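PDB 6TGF: exopolysaccharide biosynthesis protein from Pantoea stewartii subsp. stewartii DC283, which modifies the glycan matrix of the bacterial biofilm, probably as a hydrolase, and has a parallel beta-helix fold like that of bacteriophage tailspikes. Local coordinates for residues W408-L416 against L430-S438; L529-S540 against L633-I644. All coordinates share one frame; numbering follows the deposited sequence.

Contact 1 of 2, residues W408-L416 against L430-S438. With EDO (1,2-ethanediol), chain Z.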
# COMPACT_ATOMS: atom_id res chain seq x y z
N TRP B 408 14.54 18.47 -18.22
CA TRP B 408 14.78 17.06 -17.80
C TRP B 408 16.12 16.96 -17.06
O TRP B 408 17.11 16.53 -17.68
CB TRP B 408 14.71 16.13 -19.01
CG TRP B 408 13.52 16.42 -19.87
CD1 TRP B 408 13.47 17.25 -20.95
CD2 TRP B 408 12.19 15.91 -19.69
NE1 TRP B 408 12.20 17.28 -21.47
CE2 TRP B 408 11.40 16.46 -20.72
CE3 TRP B 408 11.60 15.03 -18.77
CZ2 TRP B 408 10.04 16.17 -20.84
CZ3 TRP B 408 10.26 14.74 -18.90
CH2 TRP B 408 9.49 15.30 -19.92
N ASP B 409 16.15 17.35 -15.78
CA ASP B 409 17.37 17.37 -14.93
C ASP B 409 17.11 16.64 -13.60
O ASP B 409 17.88 16.89 -12.65
CB ASP B 409 17.84 18.81 -14.70
CG ASP B 409 16.88 19.67 -13.91
OD1 ASP B 409 15.71 19.26 -13.76
OD2 ASP B 409 17.30 20.75 -13.45
N HIS B 410 16.09 15.78 -13.53
CA HIS B 410 15.73 15.02 -12.30
C HIS B 410 14.77 13.86 -12.63
O HIS B 410 14.36 13.73 -13.80
CB HIS B 410 15.15 15.96 -11.24
CG HIS B 410 13.80 16.51 -11.56
ND1 HIS B 410 13.61 17.46 -12.55
CD2 HIS B 410 12.59 16.27 -11.03
CE1 HIS B 410 12.33 17.76 -12.61
NE2 HIS B 410 11.68 17.05 -11.69
N SER B 411 14.46 13.05 -11.61
CA SER B 411 13.47 11.95 -11.63
C SER B 411 12.29 12.32 -10.72
O SER B 411 12.52 13.09 -9.77
CB SER B 411 14.10 10.64 -11.22
OG SER B 411 15.21 10.33 -12.05
N THR B 412 11.10 11.80 -11.00
CA THR B 412 9.83 12.18 -10.30
C THR B 412 9.05 10.92 -9.90
O THR B 412 9.04 9.95 -10.68
CB THR B 412 8.99 13.11 -11.17
OG1 THR B 412 9.78 14.25 -11.49
CG2 THR B 412 7.70 13.55 -10.50
N ALA B 413 8.42 10.96 -8.72
CA ALA B 413 7.43 9.98 -8.22
C ALA B 413 8.00 8.55 -8.31
O ALA B 413 7.34 7.68 -8.92
CB ALA B 413 6.14 10.12 -8.99
N ILE B 414 9.17 8.33 -7.71
CA ILE B 414 9.78 6.98 -7.53
C ILE B 414 9.21 6.40 -6.23
O ILE B 414 9.39 7.04 -5.18
CB ILE B 414 11.33 7.05 -7.49
CG1 ILE B 414 11.92 7.88 -8.64
CG2 ILE B 414 11.92 5.65 -7.44
CD1 ILE B 414 12.16 7.13 -9.92
N GLU B 415 8.55 5.24 -6.30
CA GLU B 415 7.97 4.55 -5.12
C GLU B 415 8.51 3.11 -5.06
O GLU B 415 7.99 2.26 -5.80
CB GLU B 415 6.45 4.59 -5.17
CG GLU B 415 5.79 3.97 -3.94
CD GLU B 415 4.30 4.22 -3.83
OE1 GLU B 415 3.77 4.06 -2.71
OE2 GLU B 415 3.67 4.55 -4.85
N LEU B 416 9.53 2.88 -4.23
CA LEU B 416 10.12 1.54 -3.96
C LEU B 416 9.51 1.01 -2.66
O LEU B 416 9.60 1.71 -1.64
CB LEU B 416 11.64 1.66 -3.83
CG LEU B 416 12.35 2.48 -4.92
CD1 LEU B 416 13.81 2.67 -4.57
CD2 LEU B 416 12.21 1.81 -6.28
N LEU B 430 20.53 1.28 -4.84
CA LEU B 430 19.72 2.41 -5.36
C LEU B 430 20.67 3.47 -5.93
O LEU B 430 21.39 4.10 -5.15
CB LEU B 430 18.87 3.00 -4.22
CG LEU B 430 18.06 2.00 -3.40
CD1 LEU B 430 17.29 2.71 -2.30
CD2 LEU B 430 17.11 1.20 -4.28
N ASN B 431 20.68 3.62 -7.26
CA ASN B 431 21.40 4.72 -7.97
C ASN B 431 20.35 5.72 -8.45
O ASN B 431 20.04 5.74 -9.66
CB ASN B 431 22.27 4.16 -9.11
CG ASN B 431 23.14 5.21 -9.77
OD1 ASN B 431 23.09 6.39 -9.41
ND2 ASN B 431 23.94 4.79 -10.73
N LEU B 432 19.82 6.53 -7.52
CA LEU B 432 18.62 7.38 -7.73
C LEU B 432 18.86 8.80 -7.23
O LEU B 432 18.15 9.27 -6.34
CB LEU B 432 17.43 6.72 -7.01
CG LEU B 432 17.04 5.33 -7.51
CD1 LEU B 432 16.00 4.70 -6.60
CD2 LEU B 432 16.52 5.39 -8.94
N PRO B 433 19.86 9.53 -7.79
CA PRO B 433 20.03 10.95 -7.48
C PRO B 433 18.89 11.81 -8.04
O PRO B 433 18.30 11.42 -9.03
CB PRO B 433 21.36 11.31 -8.16
CG PRO B 433 21.51 10.29 -9.27
CD PRO B 433 20.87 9.03 -8.73
N ARG B 434 18.60 12.93 -7.37
CA ARG B 434 17.60 13.95 -7.80
C ARG B 434 16.24 13.28 -8.05
O ARG B 434 15.65 13.52 -9.12
CB ARG B 434 18.08 14.66 -9.07
CG ARG B 434 19.39 15.42 -8.92
CD ARG B 434 19.64 16.26 -10.15
NE ARG B 434 20.91 16.97 -10.11
CZ ARG B 434 21.37 17.76 -11.08
NH1 ARG B 434 20.66 17.94 -12.19
NH2 ARG B 434 22.54 18.36 -10.94
N CYS B 435 15.75 12.49 -7.09
CA CYS B 435 14.40 11.88 -7.10
C CYS B 435 13.47 12.74 -6.24
O CYS B 435 13.67 12.77 -5.00
CB CYS B 435 14.43 10.44 -6.60
SG CYS B 435 15.11 9.28 -7.81
N SER B 436 12.50 13.42 -6.86
CA SER B 436 11.53 14.34 -6.21
C SER B 436 10.19 13.62 -6.02
O SER B 436 9.88 12.72 -6.82
CB SER B 436 11.38 15.60 -7.01
OG SER B 436 12.65 16.12 -7.38
N GLN B 437 9.42 14.02 -5.00
CA GLN B 437 8.08 13.47 -4.65
C GLN B 437 8.13 11.94 -4.59
O GLN B 437 7.19 11.29 -5.09
CB GLN B 437 7.04 13.94 -5.67
CG GLN B 437 6.83 15.45 -5.69
CD GLN B 437 7.86 16.19 -6.51
OE1 GLN B 437 8.50 17.12 -6.04
NE2 GLN B 437 8.02 15.79 -7.76
N SER B 438 9.18 11.37 -3.98
CA SER B 438 9.49 9.92 -3.99
C SER B 438 9.27 9.29 -2.61
O SER B 438 9.27 10.05 -1.62
CB SER B 438 10.89 9.69 -4.50
OG SER B 438 10.99 10.07 -5.86
C1 EDO Z . 10.43 19.78 -7.21
O1 EDO Z . 11.66 19.23 -7.66
C2 EDO Z . 10.52 20.37 -5.85
O2 EDO Z . 9.88 21.63 -5.70
O HOH W 1 17.20 9.49 -10.47
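R434 and D409 meet at a corner where two successive turns of a parallel beta-helix lie one above the other. R434 is the side chain to follow outward. Its CB rests on the CB of H410, 3.9 Å away. CG lies opposite the carbonyl carbon (chi1 -61°), and from there to NE the chain is fully extended, long enough to pass beside the backbone of D409: CD runs alongside D409 O, and NH1 closes on the same oxygen at 3.0 Å. That bond is nearly straight, uses a carbonyl lone pair and lies in the guanidinium plane. The carboxylate of D409 turns instead to H410, whose ND1 donates to OD1 at 3.0 Å; D409 OD2 is near R434 NH1 but well out of the guanidinium plane, so any attraction there is one of charge alone.

Beyond this polar edge the two chains run parallel. S411 N donates to R434 O, S436 N to S411 O, and A413 N to S436 O. S438 then substitutes a side chain for backbone: its OG accepts from I414 N at 3.1 Å and donates to S436 O, a double role that suits a small hydroxyl. A water bridges S411 OG and P433 O. Inside the coil the residues become apolar, C435 SG packing on I414 CG1 at 3.6 Å, and the CD1 methyl of L416 meeting L430 CD2 and L432 CD1 tip to tip.

Strand 380-389 flanks the 408-416 side, and strand 396-399 packs against L416 and L432. W459 of strand 458-467 covers I414, L432, C435 and S438, while W444 of the second subunit packs on T412 and A413.

Contact 2 of 2, residues L529-S540 against L633-I644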
# COMPACT_ATOMS: atom_id res chain seq x y z
N LEU B 529 2.90 24.88 24.06
CA LEU B 529 3.69 23.80 24.71
C LEU B 529 2.98 23.40 26.01
O LEU B 529 2.56 24.30 26.76
CB LEU B 529 5.11 24.31 25.00
CG LEU B 529 6.04 23.33 25.71
CD1 LEU B 529 6.28 22.08 24.88
CD2 LEU B 529 7.36 23.99 26.06
N THR B 530 2.83 22.09 26.24
CA THR B 530 2.30 21.51 27.50
C THR B 530 3.27 20.41 27.95
O THR B 530 4.36 20.30 27.37
CB THR B 530 0.86 21.03 27.31
OG1 THR B 530 0.34 20.65 28.59
CG2 THR B 530 0.72 19.88 26.34
N SER B 531 2.88 19.63 28.97
CA SER B 531 3.72 18.57 29.58
C SER B 531 2.97 17.23 29.56
O SER B 531 1.74 17.23 29.76
CB SER B 531 4.14 18.93 30.97
OG SER B 531 4.89 17.88 31.56
N ARG B 532 3.72 16.15 29.34
CA ARG B 532 3.30 14.74 29.56
C ARG B 532 2.85 14.58 31.02
O ARG B 532 2.03 13.68 31.29
CB ARG B 532 4.48 13.83 29.22
CG ARG B 532 4.15 12.35 29.08
CD ARG B 532 5.27 11.65 28.34
NE ARG B 532 5.64 10.37 28.93
CZ ARG B 532 5.05 9.20 28.66
NH1 ARG B 532 4.04 9.14 27.81
NH2 ARG B 532 5.48 8.10 29.25
N TRP B 533 3.36 15.44 31.92
CA TRP B 533 3.22 15.34 33.39
C TRP B 533 2.66 16.65 33.96
O TRP B 533 3.40 17.66 33.97
CB TRP B 533 4.58 14.99 34.01
CG TRP B 533 5.25 13.84 33.32
CD1 TRP B 533 4.83 12.54 33.30
CD2 TRP B 533 6.45 13.89 32.53
NE1 TRP B 533 5.70 11.78 32.56
CE2 TRP B 533 6.70 12.58 32.08
CE3 TRP B 533 7.35 14.91 32.17
CZ2 TRP B 533 7.80 12.26 31.29
CZ3 TRP B 533 8.44 14.59 31.39
CH2 TRP B 533 8.66 13.28 30.95
N LEU B 534 1.41 16.63 34.42
CA LEU B 534 0.74 17.76 35.13
C LEU B 534 0.49 17.33 36.59
O LEU B 534 -0.34 16.42 36.79
CB LEU B 534 -0.56 18.12 34.42
CG LEU B 534 -0.44 18.45 32.93
CD1 LEU B 534 -1.81 18.63 32.30
CD2 LEU B 534 0.41 19.69 32.71
N LEU B 535 1.18 17.97 37.54
CA LEU B 535 1.09 17.66 39.00
C LEU B 535 0.05 18.57 39.65
O LEU B 535 0.05 19.78 39.36
CB LEU B 535 2.47 17.85 39.64
CG LEU B 535 3.53 16.83 39.24
CD1 LEU B 535 4.87 17.17 39.88
CD2 LEU B 535 3.11 15.42 39.62
N GLU B 536 -0.79 18.00 40.53
CA GLU B 536 -1.89 18.70 41.23
C GLU B 536 -1.70 18.58 42.74
O GLU B 536 -1.30 17.49 43.21
CB GLU B 536 -3.24 18.12 40.80
CG GLU B 536 -4.43 18.72 41.53
CD GLU B 536 -5.79 18.29 41.02
OE1 GLU B 536 -5.85 17.51 40.04
OE2 GLU B 536 -6.80 18.73 41.61
N ASN B 537 -1.98 19.66 43.47
CA ASN B 537 -2.04 19.69 44.96
C ASN B 537 -3.20 20.60 45.39
O ASN B 537 -2.94 21.77 45.73
CB ASN B 537 -0.71 20.13 45.57
CG ASN B 537 -0.69 20.03 47.08
OD1 ASN B 537 -1.35 19.17 47.66
ND2 ASN B 537 0.06 20.90 47.73
N ASN B 538 -4.43 20.08 45.33
CA ASN B 538 -5.65 20.75 45.86
C ASN B 538 -5.71 20.48 47.37
O ASN B 538 -6.53 19.65 47.80
CB ASN B 538 -6.92 20.32 45.12
CG ASN B 538 -7.25 21.22 43.95
OD1 ASN B 538 -6.45 21.35 43.02
ND2 ASN B 538 -8.41 21.85 43.98
N THR B 539 -4.85 21.17 48.12
CA THR B 539 -4.55 20.93 49.56
C THR B 539 -3.75 22.14 50.08
O THR B 539 -2.86 22.61 49.35
CB THR B 539 -3.81 19.60 49.72
OG1 THR B 539 -4.74 18.54 49.50
CG2 THR B 539 -3.16 19.40 51.07
N SER B 540 -4.08 22.62 51.28
CA SER B 540 -3.43 23.80 51.92
C SER B 540 -1.99 23.48 52.30
O SER B 540 -1.17 24.42 52.36
CB SER B 540 -4.22 24.27 53.12
OG SER B 540 -4.33 23.24 54.09
N LEU B 633 5.99 20.33 46.48
CA LEU B 633 4.94 21.05 45.73
C LEU B 633 4.13 21.90 46.71
O LEU B 633 3.65 21.34 47.72
CB LEU B 633 4.07 20.03 44.98
CG LEU B 633 3.25 20.57 43.81
CD1 LEU B 633 4.14 21.21 42.75
CD2 LEU B 633 2.41 19.47 43.19
N ALA B 634 4.00 23.20 46.44
CA ALA B 634 3.38 24.22 47.32
C ALA B 634 1.92 23.86 47.62
O ALA B 634 1.36 23.02 46.90
CB ALA B 634 3.47 25.58 46.67
N GLY B 635 1.35 24.48 48.65
CA GLY B 635 -0.09 24.38 48.96
C GLY B 635 -0.92 25.14 47.93
O GLY B 635 -0.50 26.25 47.55
N TRP B 636 -2.03 24.55 47.49
CA TRP B 636 -3.00 25.14 46.52
C TRP B 636 -2.31 25.48 45.20
O TRP B 636 -2.59 26.56 44.65
CB TRP B 636 -3.68 26.38 47.12
CG TRP B 636 -4.49 26.11 48.35
CD1 TRP B 636 -4.34 26.68 49.58
CD2 TRP B 636 -5.61 25.21 48.46
NE1 TRP B 636 -5.27 26.19 50.45
CE2 TRP B 636 -6.06 25.28 49.79
CE3 TRP B 636 -6.26 24.34 47.57
CZ2 TRP B 636 -7.14 24.53 50.25
CZ3 TRP B 636 -7.32 23.59 48.03
CH2 TRP B 636 -7.76 23.69 49.35
N THR B 637 -1.43 24.60 44.70
CA THR B 637 -0.92 24.64 43.31
C THR B 637 -1.74 23.65 42.49
O THR B 637 -1.56 22.44 42.58
CB THR B 637 0.60 24.44 43.23
OG1 THR B 637 0.99 24.48 41.86
CG2 THR B 637 1.09 23.15 43.84
N PRO B 638 -2.71 24.15 41.68
CA PRO B 638 -3.74 23.30 41.08
C PRO B 638 -3.27 22.47 39.88
O PRO B 638 -3.87 21.44 39.62
CB PRO B 638 -4.80 24.33 40.65
CG PRO B 638 -4.00 25.57 40.32
CD PRO B 638 -2.84 25.56 41.29
N SER B 639 -2.24 22.94 39.17
CA SER B 639 -1.69 22.29 37.95
C SER B 639 -0.30 22.85 37.64
O SER B 639 -0.20 24.06 37.34
CB SER B 639 -2.62 22.47 36.77
OG SER B 639 -2.91 23.85 36.56
N ALA B 640 0.73 22.00 37.73
CA ALA B 640 2.14 22.34 37.45
C ALA B 640 2.68 21.41 36.35
O ALA B 640 2.73 20.19 36.59
CB ALA B 640 2.97 22.24 38.71
N ALA B 641 3.06 21.98 35.20
CA ALA B 641 3.59 21.26 34.02
C ALA B 641 5.12 21.15 34.13
O ALA B 641 5.77 22.19 34.30
CB ALA B 641 3.18 21.97 32.75
N ILE B 642 5.65 19.92 34.04
CA ILE B 642 7.11 19.64 34.07
C ILE B 642 7.63 19.69 32.63
O ILE B 642 7.14 18.89 31.80
CB ILE B 642 7.42 18.29 34.76
CG1 ILE B 642 7.39 18.39 36.29
CG2 ILE B 642 8.76 17.73 34.30
CD1 ILE B 642 6.22 19.16 36.86
N MET B 643 8.57 20.59 32.35
CA MET B 643 9.18 20.80 31.01
C MET B 643 10.70 20.91 31.20
O MET B 643 11.13 21.63 32.12
CB MET B 643 8.61 22.05 30.35
CG MET B 643 7.10 21.97 30.17
SD MET B 643 6.34 23.43 29.42
CE MET B 643 6.92 24.71 30.52
N ILE B 644 11.47 20.20 30.37
CA ILE B 644 12.91 19.90 30.61
C ILE B 644 13.74 20.32 29.39
O ILE B 644 13.27 20.11 28.25
CB ILE B 644 13.10 18.41 30.96
CG1 ILE B 644 12.19 17.98 32.11
CG2 ILE B 644 14.57 18.11 31.25
CD1 ILE B 644 12.24 16.51 32.45
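The isobutyl group of L529 slides past M643, L529 CD2 lying 3.6 Å from M643 SD; the flexible thioether moulds itself to the branched end. S531 has its CB against the methyl of A641 and its hydroxyl turned toward the backbone near I642, a place for a small polar residue. W533 lends its carbonyl oxygen to I642 N, nearly along the C=O axis, and its indole crosses the I642 side chain at about a right angle, CE3 being 3.8 Å from CG2.

The strands now pair antiparallel. L534 drops CD2 onto A641 CB, 3.6 Å away. L535 N bonds to A640 O at 2.9 Å and A640 N to L535 O at 2.8 Å, while on the other face L535 reaches L633 and I642. With CG opposite the backbone N, the E536 chain passes P638 O, and the residue is exposed to solvent, which suits a glutamate.

N537 has CG anti to its own N (chi1 -174°), which carries the amide to A634 O: ND2 donates at 2.6 Å and also bonds to Q541 O. N538 centres an inverse gamma turn. T539 O then accepts from W636 N, and S540 lays its CA over the five-membered ring of W636, 3.8 Å from the centroid, a CH-pi contact.

Here 637-646 lies between 534-537, outermost within this chain, and 558-564 in an antiparallel sheet; M664 packs on W533 and L535, and L529 pairs in parallel with the second subunit. Apolar side chains thus dominate from L529 to L535, whereas amide bonds and an aromatic face secure the turn.

From the N terminus the chain passes the head-binding region and enters the beta-helix, where contact 1 closes a short loop: 13 residues separate 408-416 from 430-438, and their pairing joins one coil to the next. The chain finishes the helix before contact 2 opens. There 529-540 waits across 92 intervening residues, rich in strand, for 633-644, which brings strand 534-537 into an antiparallel sheet. The two loops are in series, neither nested nor crossed. Their centres lie 50 Å apart and their nearest atoms about 29 Å, yet both touch the second subunit, and contact 2 meets the third as well, so both lie at subunit interfaces.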